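Local coordinates for protein TonB-dependent siderophore receptor (Pseudomonas aeruginosa 39016, PDB 5NEC) that probably imports ferric siderophores, and drug conjugates built on them, across the outer membrane with energy supplied through TonB, at residues Y304-Q315 / R330-T341. Residues are numbered along the deposited sequence; the frame is centred on the assembly and turned at random.
Sequences YGNSHQDYLWTQ and RRQNNRVSTTTT
Trp313 and Asn333 face each other as a hydrogen-bonded pair, and their side chains run alongside one another with indole and amide planes only 22° apart. Asn333 CB sits over the six-membered ring of Trp313, 3.8 Å from its centroid, a CH-pi contact. The indole reaches this place because Trp313 CG stands between its own backbone N and carbonyl carbon (chi1 76°), which lays the ring across the neighbouring strand as far as Asn334. The Asn333 amide then turns to Gln315: ND2 gives OE1 a nearly straight bond of 2.7 Å, in its own amide plane but well above the carbonyl plane of the acceptor. The Arg331 guanidinium turns one face to Asn333 ND2, which lies near its rim, and Arg331 NE forms a salt bridge to Asp318, which also accepts a bond from Gln315 NE2. This end is packed tightly.

Further along the same face the grip slackens. Arg335, its chain bent at chi3 (31°), brings NH1 to Gln309 OE1 in a short but poorly angled, weak bond, while NH2 lies 3.4 Å from Tyr311 CD2, ring and guanidinium planes steeply inclined. Beyond it, Ser307 OG lies 3.8 Å from Thr339 CB, and both residues touch Thr114.

On the other face, Leu312 CD1 presses on Gln332 CG at 3.4 Å, whereas the stretch toward Tyr304 is sparser and more exposed. There His308 ND1 and Thr338 OG1 share a hydrogen bond of 3.2 Å, and the Tyr304 hydroxyl rests against Thr340 CG2, beside a bound detergent molecule. Paired backbone bonds run from Gly305-Thr341 to Gln315-Arg331, where the one from Arg331 N to Gln315 O is weak; 296-316 is also bonded to 276-291. Such a long antiparallel hairpin is characteristic of the transmembrane beta-barrel of TonB-dependent receptors.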
ATOM      1  N   TYR A 304       9.405   9.881 -15.589  1.00 49.55           N
ATOM      2  CA  TYR A 304       8.196  10.109 -16.355  1.00 50.64           C
ATOM      3  C   TYR A 304       7.252   8.912 -16.127  1.00 50.35           C
ATOM      4  O   TYR A 304       7.649   7.756 -16.280  1.00 48.76           O
ATOM      5  CB  TYR A 304       8.483  10.287 -17.845  1.00 53.33           C
ATOM      6  CG  TYR A 304       7.215  10.618 -18.612  1.00 56.64           C
ATOM      7  CD1 TYR A 304       6.810  11.953 -18.788  1.00 60.01           C
ATOM      8  CD2 TYR A 304       6.380   9.611 -19.101  1.00 56.71           C
ATOM      9  CE1 TYR A 304       5.626  12.271 -19.444  1.00 59.70           C
ATOM     10  CE2 TYR A 304       5.198   9.922 -19.754  1.00 58.24           C
ATOM     11  CZ  TYR A 304       4.825  11.244 -19.932  1.00 59.62           C
ATOM     12  OH  TYR A 304       3.651  11.527 -20.580  1.00 60.25           O
ATOM     13  N   GLY A 305       5.996   9.210 -15.797  1.00 50.46           N
ATOM     14  CA  GLY A 305       4.977   8.194 -15.533  1.00 48.63           C
ATOM     15  C   GLY A 305       3.694   8.475 -16.279  1.00 47.69           C
ATOM     16  O   GLY A 305       3.369   9.610 -16.547  1.00 46.82           O
ATOM     17  N   ASN A 306       2.948   7.423 -16.580  1.00 49.12           N
ATOM     18  CA  ASN A 306       1.760   7.489 -17.413  1.00 50.23           C
ATOM     19  C   ASN A 306       0.816   6.358 -16.980  1.00 50.86           C
ATOM     20  O   ASN A 306       1.196   5.187 -17.060  1.00 49.52           O
ATOM     21  CB  ASN A 306       2.213   7.315 -18.861  1.00 53.43           C
ATOM     22  CG  ASN A 306       1.068   7.166 -19.832  1.00 56.34           C
ATOM     23  OD1 ASN A 306      -0.033   7.661 -19.592  1.00 61.10           O
ATOM     24  ND2 ASN A 306       1.295   6.411 -20.888  1.00 58.34           N
ATOM     25  N   SER A 307      -0.390   6.686 -16.502  1.00 52.70           N
ATOM     26  CA  SER A 307      -1.341   5.650 -16.055  1.00 53.40           C
ATOM     27  C   SER A 307      -2.752   5.885 -16.565  1.00 53.01           C
ATOM     28  O   SER A 307      -3.225   7.002 -16.564  1.00 57.61           O
ATOM     29  CB  SER A 307      -1.344   5.502 -14.531  1.00 53.20           C
ATOM     30  OG  SER A 307      -1.986   6.596 -13.948  1.00 53.96           O
ATOM     31  N   HIS A 308      -3.399   4.815 -17.014  1.00 51.79           N
ATOM     32  CA  HIS A 308      -4.758   4.847 -17.502  1.00 52.03           C
ATOM     33  C   HIS A 308      -5.607   3.896 -16.642  1.00 50.93           C
ATOM     34  O   HIS A 308      -5.162   2.801 -16.272  1.00 48.57           O
ATOM     35  CB  HIS A 308      -4.801   4.432 -18.975  1.00 54.07           C
ATOM     36  CG  HIS A 308      -6.175   4.486 -19.569  1.00 60.65           C
ATOM     37  ND1 HIS A 308      -6.901   5.658 -19.679  1.00 60.57           N
ATOM     38  CD2 HIS A 308      -6.969   3.505 -20.063  1.00 62.76           C
ATOM     39  CE1 HIS A 308      -8.072   5.400 -20.231  1.00 60.16           C
ATOM     40  NE2 HIS A 308      -8.136   4.103 -20.482  1.00 62.27           N
ATOM     41  N   GLN A 309      -6.817   4.326 -16.313  1.00 48.19           N
ATOM     42  CA  GLN A 309      -7.794   3.494 -15.632  1.00 48.18           C
ATOM     43  C   GLN A 309      -9.150   3.623 -16.294  1.00 46.23           C
ATOM     44  O   GLN A 309      -9.617   4.720 -16.580  1.00 44.95           O
ATOM     45  CB  GLN A 309      -7.899   3.896 -14.181  1.00 52.13           C
ATOM     46  CG  GLN A 309      -6.707   3.436 -13.391  1.00 57.08           C
ATOM     47  CD  GLN A 309      -6.727   3.958 -11.981  1.00 63.84           C
ATOM     48  OE1 GLN A 309      -7.273   5.034 -11.723  1.00 67.49           O
ATOM     49  NE2 GLN A 309      -6.127   3.195 -11.042  1.00 69.60           N
ATOM     50  N   ASP A 310      -9.769   2.482 -16.537  1.00 45.20           N
ATOM     51  CA  ASP A 310     -11.066   2.393 -17.168  1.00 44.41           C
ATOM     52  C   ASP A 310     -11.874   1.329 -16.371  1.00 43.23           C
ATOM     53  O   ASP A 310     -11.709   0.099 -16.583  1.00 39.40           O
ATOM     54  CB  ASP A 310     -10.861   2.052 -18.649  1.00 44.01           C
ATOM     55  CG  ASP A 310     -12.135   2.109 -19.462  1.00 46.07           C
ATOM     56  OD1 ASP A 310     -13.186   2.615 -19.002  1.00 46.80           O
ATOM     57  OD2 ASP A 310     -12.090   1.609 -20.594  1.00 49.64           O
ATOM     58  N   TYR A 311     -12.686   1.830 -15.427  1.00 42.14           N
ATOM     59  CA  TYR A 311     -13.394   1.025 -14.428  1.00 42.30           C
ATOM     60  C   TYR A 311     -14.898   1.249 -14.529  1.00 41.89           C
ATOM     61  O   TYR A 311     -15.335   2.387 -14.646  1.00 41.09           O
ATOM     62  CB  TYR A 311     -12.985   1.422 -12.997  1.00 44.10           C
ATOM     63  CG  TYR A 311     -11.545   1.198 -12.575  1.00 48.14           C
ATOM     64  CD1 TYR A 311     -10.617   0.555 -13.402  1.00 50.30           C
ATOM     65  CD2 TYR A 311     -11.101   1.607 -11.311  1.00 50.60           C
ATOM     66  CE1 TYR A 311      -9.307   0.346 -12.994  1.00 51.82           C
ATOM     67  CE2 TYR A 311      -9.784   1.389 -10.893  1.00 50.44           C
ATOM     68  CZ  TYR A 311      -8.900   0.762 -11.739  1.00 51.58           C
ATOM     69  OH  TYR A 311      -7.600   0.534 -11.372  1.00 56.10           O
ATOM     70  N   LEU A 312     -15.670   0.164 -14.450  1.00 41.81           N
ATOM     71  CA  LEU A 312     -17.128   0.191 -14.295  1.00 41.45           C
ATOM     72  C   LEU A 312     -17.562  -0.997 -13.433  1.00 41.21           C
ATOM     73  O   LEU A 312     -17.375  -2.161 -13.822  1.00 38.75           O
ATOM     74  CB  LEU A 312     -17.813   0.093 -15.649  1.00 43.32           C
ATOM     75  CG  LEU A 312     -19.333  -0.146 -15.721  1.00 44.68           C
ATOM     76  CD1 LEU A 312     -20.039   0.963 -15.024  1.00 45.29           C
ATOM     77  CD2 LEU A 312     -19.840  -0.226 -17.148  1.00 45.25           C
ATOM     78  N   TRP A 313     -18.165  -0.713 -12.284  1.00 40.59           N
ATOM     79  CA  TRP A 313     -18.486  -1.770 -11.334  1.00 41.55           C
ATOM     80  C   TRP A 313     -19.832  -1.529 -10.651  1.00 41.75           C
ATOM     81  O   TRP A 313     -20.435  -0.462 -10.794  1.00 39.69           O
ATOM     82  CB  TRP A 313     -17.343  -1.931 -10.319  1.00 40.98           C
ATOM     83  CG  TRP A 313     -17.263  -0.883  -9.270  1.00 40.47           C
ATOM     84  CD1 TRP A 313     -17.704  -0.994  -7.997  1.00 41.54           C
ATOM     85  CD2 TRP A 313     -16.695   0.424  -9.389  1.00 40.80           C
ATOM     86  NE1 TRP A 313     -17.465   0.169  -7.303  1.00 42.49           N
ATOM     87  CE2 TRP A 313     -16.833   1.058  -8.129  1.00 41.99           C
ATOM     88  CE3 TRP A 313     -16.060   1.122 -10.428  1.00 40.91           C
ATOM     89  CZ2 TRP A 313     -16.376   2.375  -7.884  1.00 40.69           C
ATOM     90  CZ3 TRP A 313     -15.606   2.426 -10.176  1.00 40.28           C
ATOM     91  CH2 TRP A 313     -15.776   3.035  -8.917  1.00 39.99           C
ATOM     92  N   THR A 314     -20.284  -2.545  -9.912  1.00 41.87           N
ATOM     93  CA  THR A 314     -21.596  -2.540  -9.254  1.00 40.37           C
ATOM     94  C   THR A 314     -21.454  -2.368  -7.741  1.00 39.56           C
ATOM     95  O   THR A 314     -20.567  -2.942  -7.127  1.00 40.22           O
ATOM     96  CB  THR A 314     -22.345  -3.845  -9.562  1.00 40.09           C
ATOM     97  OG1 THR A 314     -22.492  -3.993 -10.982  1.00 40.15           O
ATOM     98  CG2 THR A 314     -23.722  -3.882  -8.882  1.00 38.95           C
ATOM     99  N   GLN A 315     -22.322  -1.554  -7.156  1.00 42.57           N
ATOM    100  CA  GLN A 315     -22.425  -1.428  -5.689  1.00 43.63           C
ATOM    101  C   GLN A 315     -23.812  -1.900  -5.258  1.00 41.58           C
ATOM    102  O   GLN A 315     -24.816  -1.459  -5.821  1.00 40.55           O
ATOM    103  CB  GLN A 315     -22.218   0.002  -5.240  1.00 44.68           C
ATOM    104  CG  GLN A 315     -20.974   0.615  -5.829  1.00 47.60           C
ATOM    105  CD  GLN A 315     -20.646   1.989  -5.284  1.00 50.66           C
ATOM    106  OE1 GLN A 315     -19.652   2.576  -5.702  1.00 51.75           O
ATOM    107  NE2 GLN A 315     -21.471   2.517  -4.370  1.00 50.75           N
ATOM    108  N   ARG A 330     -28.745  -2.799  -8.493  1.00 33.95           N
ATOM    109  CA  ARG A 330     -27.370  -2.823  -9.023  1.00 35.84           C
ATOM    110  C   ARG A 330     -26.952  -1.433  -9.468  1.00 36.38           C
ATOM    111  O   ARG A 330     -26.997  -1.088 -10.637  1.00 37.76           O
ATOM    112  CB  ARG A 330     -27.233  -3.799 -10.174  1.00 35.34           C
ATOM    113  CG  ARG A 330     -27.283  -5.236  -9.708  1.00 36.28           C
ATOM    114  CD  ARG A 330     -27.376  -6.141 -10.916  1.00 36.36           C
ATOM    115  NE  ARG A 330     -27.182  -7.555 -10.621  1.00 35.11           N
ATOM    116  CZ  ARG A 330     -27.802  -8.558 -11.250  1.00 34.89           C
ATOM    117  NH1 ARG A 330     -28.710  -8.327 -12.196  1.00 35.76           N
ATOM    118  NH2 ARG A 330     -27.543  -9.815 -10.903  1.00 34.53           N
ATOM    119  N   ARG A 331     -26.572  -0.626  -8.497  1.00 38.56           N
ATOM    120  CA  ARG A 331     -26.063   0.694  -8.789  1.00 41.13           C
ATOM    121  C   ARG A 331     -24.682   0.536  -9.440  1.00 40.37           C
ATOM    122  O   ARG A 331     -23.853  -0.334  -9.097  1.00 38.06           O
ATOM    123  CB  ARG A 331     -26.014   1.588  -7.556  1.00 44.38           C
ATOM    124  CG  ARG A 331     -24.711   2.255  -7.210  1.00 47.81           C
ATOM    125  CD  ARG A 331     -24.313   3.472  -8.010  1.00 49.00           C
ATOM    126  NE  ARG A 331     -23.703   4.385  -7.040  1.00 51.66           N
ATOM    127  CZ  ARG A 331     -22.897   5.413  -7.283  1.00 52.26           C
ATOM    128  NH1 ARG A 331     -22.552   5.773  -8.516  1.00 53.80           N
ATOM    129  NH2 ARG A 331     -22.441   6.093  -6.251  1.00 55.08           N
ATOM    130  N   GLN A 332     -24.461   1.429 -10.365  1.00 38.97           N
ATOM    131  CA  GLN A 332     -23.357   1.399 -11.261  1.00 40.37           C
ATOM    132  C   GLN A 332     -22.441   2.520 -10.819  1.00 40.23           C
ATOM    133  O   GLN A 332     -22.881   3.637 -10.612  1.00 38.65           O
ATOM    134  CB  GLN A 332     -23.947   1.616 -12.651  1.00 42.72           C
ATOM    135  CG  GLN A 332     -23.018   2.085 -13.701  1.00 44.77           C
ATOM    136  CD  GLN A 332     -22.643   3.535 -13.599  1.00 43.18           C
ATOM    137  OE1 GLN A 332     -21.456   3.826 -13.512  1.00 45.58           O
ATOM    138  NE2 GLN A 332     -23.608   4.439 -13.580  1.00 40.91           N
ATOM    139  N   ASN A 333     -21.164   2.226 -10.646  1.00 41.77           N
ATOM    140  CA  ASN A 333     -20.186   3.283 -10.442  1.00 41.63           C
ATOM    141  C   ASN A 333     -19.063   3.086 -11.432  1.00 41.26           C
ATOM    142  O   ASN A 333     -18.833   1.967 -11.917  1.00 39.82           O
ATOM    143  CB  ASN A 333     -19.658   3.253  -9.019  1.00 42.70           C
ATOM    144  CG  ASN A 333     -19.218   4.628  -8.521  1.00 45.13           C
ATOM    145  OD1 ASN A 333     -19.006   5.572  -9.292  1.00 42.82           O
ATOM    146  ND2 ASN A 333     -19.093   4.749  -7.214  1.00 46.90           N
ATOM    147  N   ASN A 334     -18.388   4.181 -11.767  1.00 41.72           N
ATOM    148  CA  ASN A 334     -17.367   4.135 -12.803  1.00 42.73           C
ATOM    149  C   ASN A 334     -16.352   5.248 -12.688  1.00 46.97           C
ATOM    150  O   ASN A 334     -16.580   6.274 -12.035  1.00 44.17           O
ATOM    151  CB  ASN A 334     -18.005   4.177 -14.193  1.00 41.19           C
ATOM    152  CG  ASN A 334     -18.573   5.528 -14.532  1.00 41.65           C
ATOM    153  OD1 ASN A 334     -17.838   6.456 -14.855  1.00 44.11           O
ATOM    154  ND2 ASN A 334     -19.884   5.648 -14.485  1.00 39.11           N
ATOM    155  N   ARG A 335     -15.224   5.022 -13.356  1.00 53.03           N
ATOM    156  CA  ARG A 335     -14.194   6.032 -13.498  1.00 55.79           C
ATOM    157  C   ARG A 335     -13.320   5.751 -14.726  1.00 52.04           C
ATOM    158  O   ARG A 335     -12.890   4.616 -14.961  1.00 47.08           O
ATOM    159  CB  ARG A 335     -13.338   6.098 -12.250  1.00 63.35           C
ATOM    160  CG  ARG A 335     -12.442   7.328 -12.231  1.00 73.82           C
ATOM    161  CD  ARG A 335     -11.830   7.623 -10.871  1.00 81.28           C
ATOM    162  NE  ARG A 335     -11.602   6.411 -10.077  1.00 86.86           N
ATOM    163  CZ  ARG A 335     -10.692   5.466 -10.338  1.00 89.29           C
ATOM    164  NH1 ARG A 335      -9.889   5.536 -11.403  1.00 89.68           N
ATOM    165  NH2 ARG A 335     -10.611   4.422  -9.531  1.00 89.65           N
ATOM    166  N   VAL A 336     -13.114   6.794 -15.522  1.00 49.17           N
ATOM    167  CA  VAL A 336     -12.144   6.791 -16.596  1.00 49.49           C
ATOM    168  C   VAL A 336     -11.139   7.885 -16.287  1.00 49.57           C
ATOM    169  O   VAL A 336     -11.512   9.039 -16.089  1.00 50.22           O
ATOM    170  CB  VAL A 336     -12.783   7.020 -17.964  1.00 47.52           C
ATOM    171  CG1 VAL A 336     -11.711   6.996 -19.039  1.00 46.96           C
ATOM    172  CG2 VAL A 336     -13.859   5.952 -18.207  1.00 47.99           C
ATOM    173  N   SER A 337      -9.869   7.513 -16.253  1.00 48.84           N
ATOM    174  CA  SER A 337      -8.849   8.389 -15.749  1.00 50.90           C
ATOM    175  C   SER A 337      -7.542   8.243 -16.537  1.00 49.85           C
ATOM    176  O   SER A 337      -7.163   7.135 -16.875  1.00 49.96           O
ATOM    177  CB  SER A 337      -8.650   8.042 -14.287  1.00 53.41           C
ATOM    178  OG  SER A 337      -7.648   8.825 -13.683  1.00 57.36           O
ATOM    179  N   THR A 338      -6.880   9.357 -16.857  1.00 48.52           N
ATOM    180  CA  THR A 338      -5.510   9.326 -17.393  1.00 48.84           C
ATOM    181  C   THR A 338      -4.658  10.285 -16.613  1.00 48.34           C
ATOM    182  O   THR A 338      -5.077  11.402 -16.364  1.00 48.71           O
ATOM    183  CB  THR A 338      -5.418   9.697 -18.891  1.00 50.51           C
ATOM    184  OG1 THR A 338      -6.178   8.762 -19.647  1.00 51.63           O
ATOM    185  CG2 THR A 338      -3.965   9.632 -19.406  1.00 51.29           C
ATOM    186  N   THR A 339      -3.462   9.856 -16.238  1.00 47.52           N
ATOM    187  CA  THR A 339      -2.554  10.703 -15.483  1.00 50.78           C
ATOM    188  C   THR A 339      -1.148  10.612 -16.059  1.00 50.52           C
ATOM    189  O   THR A 339      -0.679   9.540 -16.417  1.00 52.57           O
ATOM    190  CB  THR A 339      -2.541  10.336 -13.977  1.00 53.96           C
ATOM    191  OG1 THR A 339      -3.864  10.456 -13.451  1.00 57.89           O
ATOM    192  CG2 THR A 339      -1.679  11.271 -13.190  1.00 55.53           C
ATOM    193  N   THR A 340      -0.493  11.761 -16.125  1.00 50.23           N
ATOM    194  CA  THR A 340       0.855  11.919 -16.623  1.00 49.85           C
ATOM    195  C   THR A 340       1.607  12.580 -15.484  1.00 51.13           C
ATOM    196  O   THR A 340       1.075  13.488 -14.857  1.00 52.10           O
ATOM    197  CB  THR A 340       0.799  12.809 -17.875  1.00 51.25           C
ATOM    198  OG1 THR A 340       0.165  12.077 -18.930  1.00 50.58           O
ATOM    199  CG2 THR A 340       2.168  13.261 -18.339  1.00 51.82           C
ATOM    200  N   THR A 341       2.808  12.098 -15.165  1.00 51.40           N
ATOM    201  CA  THR A 341       3.624  12.687 -14.099  1.00 52.37           C
ATOM    202  C   THR A 341       5.053  12.817 -14.587  1.00 50.17           C
ATOM    203  O   THR A 341       5.588  11.890 -15.191  1.00 48.92           O
ATOM    204  CB  THR A 341       3.592  11.834 -12.808  1.00 55.55           C
ATOM    205  OG1 THR A 341       2.234  11.621 -12.412  1.00 61.40           O
ATOM    206  CG2 THR A 341       4.318  12.530 -11.651  1.00 56.76           C
TER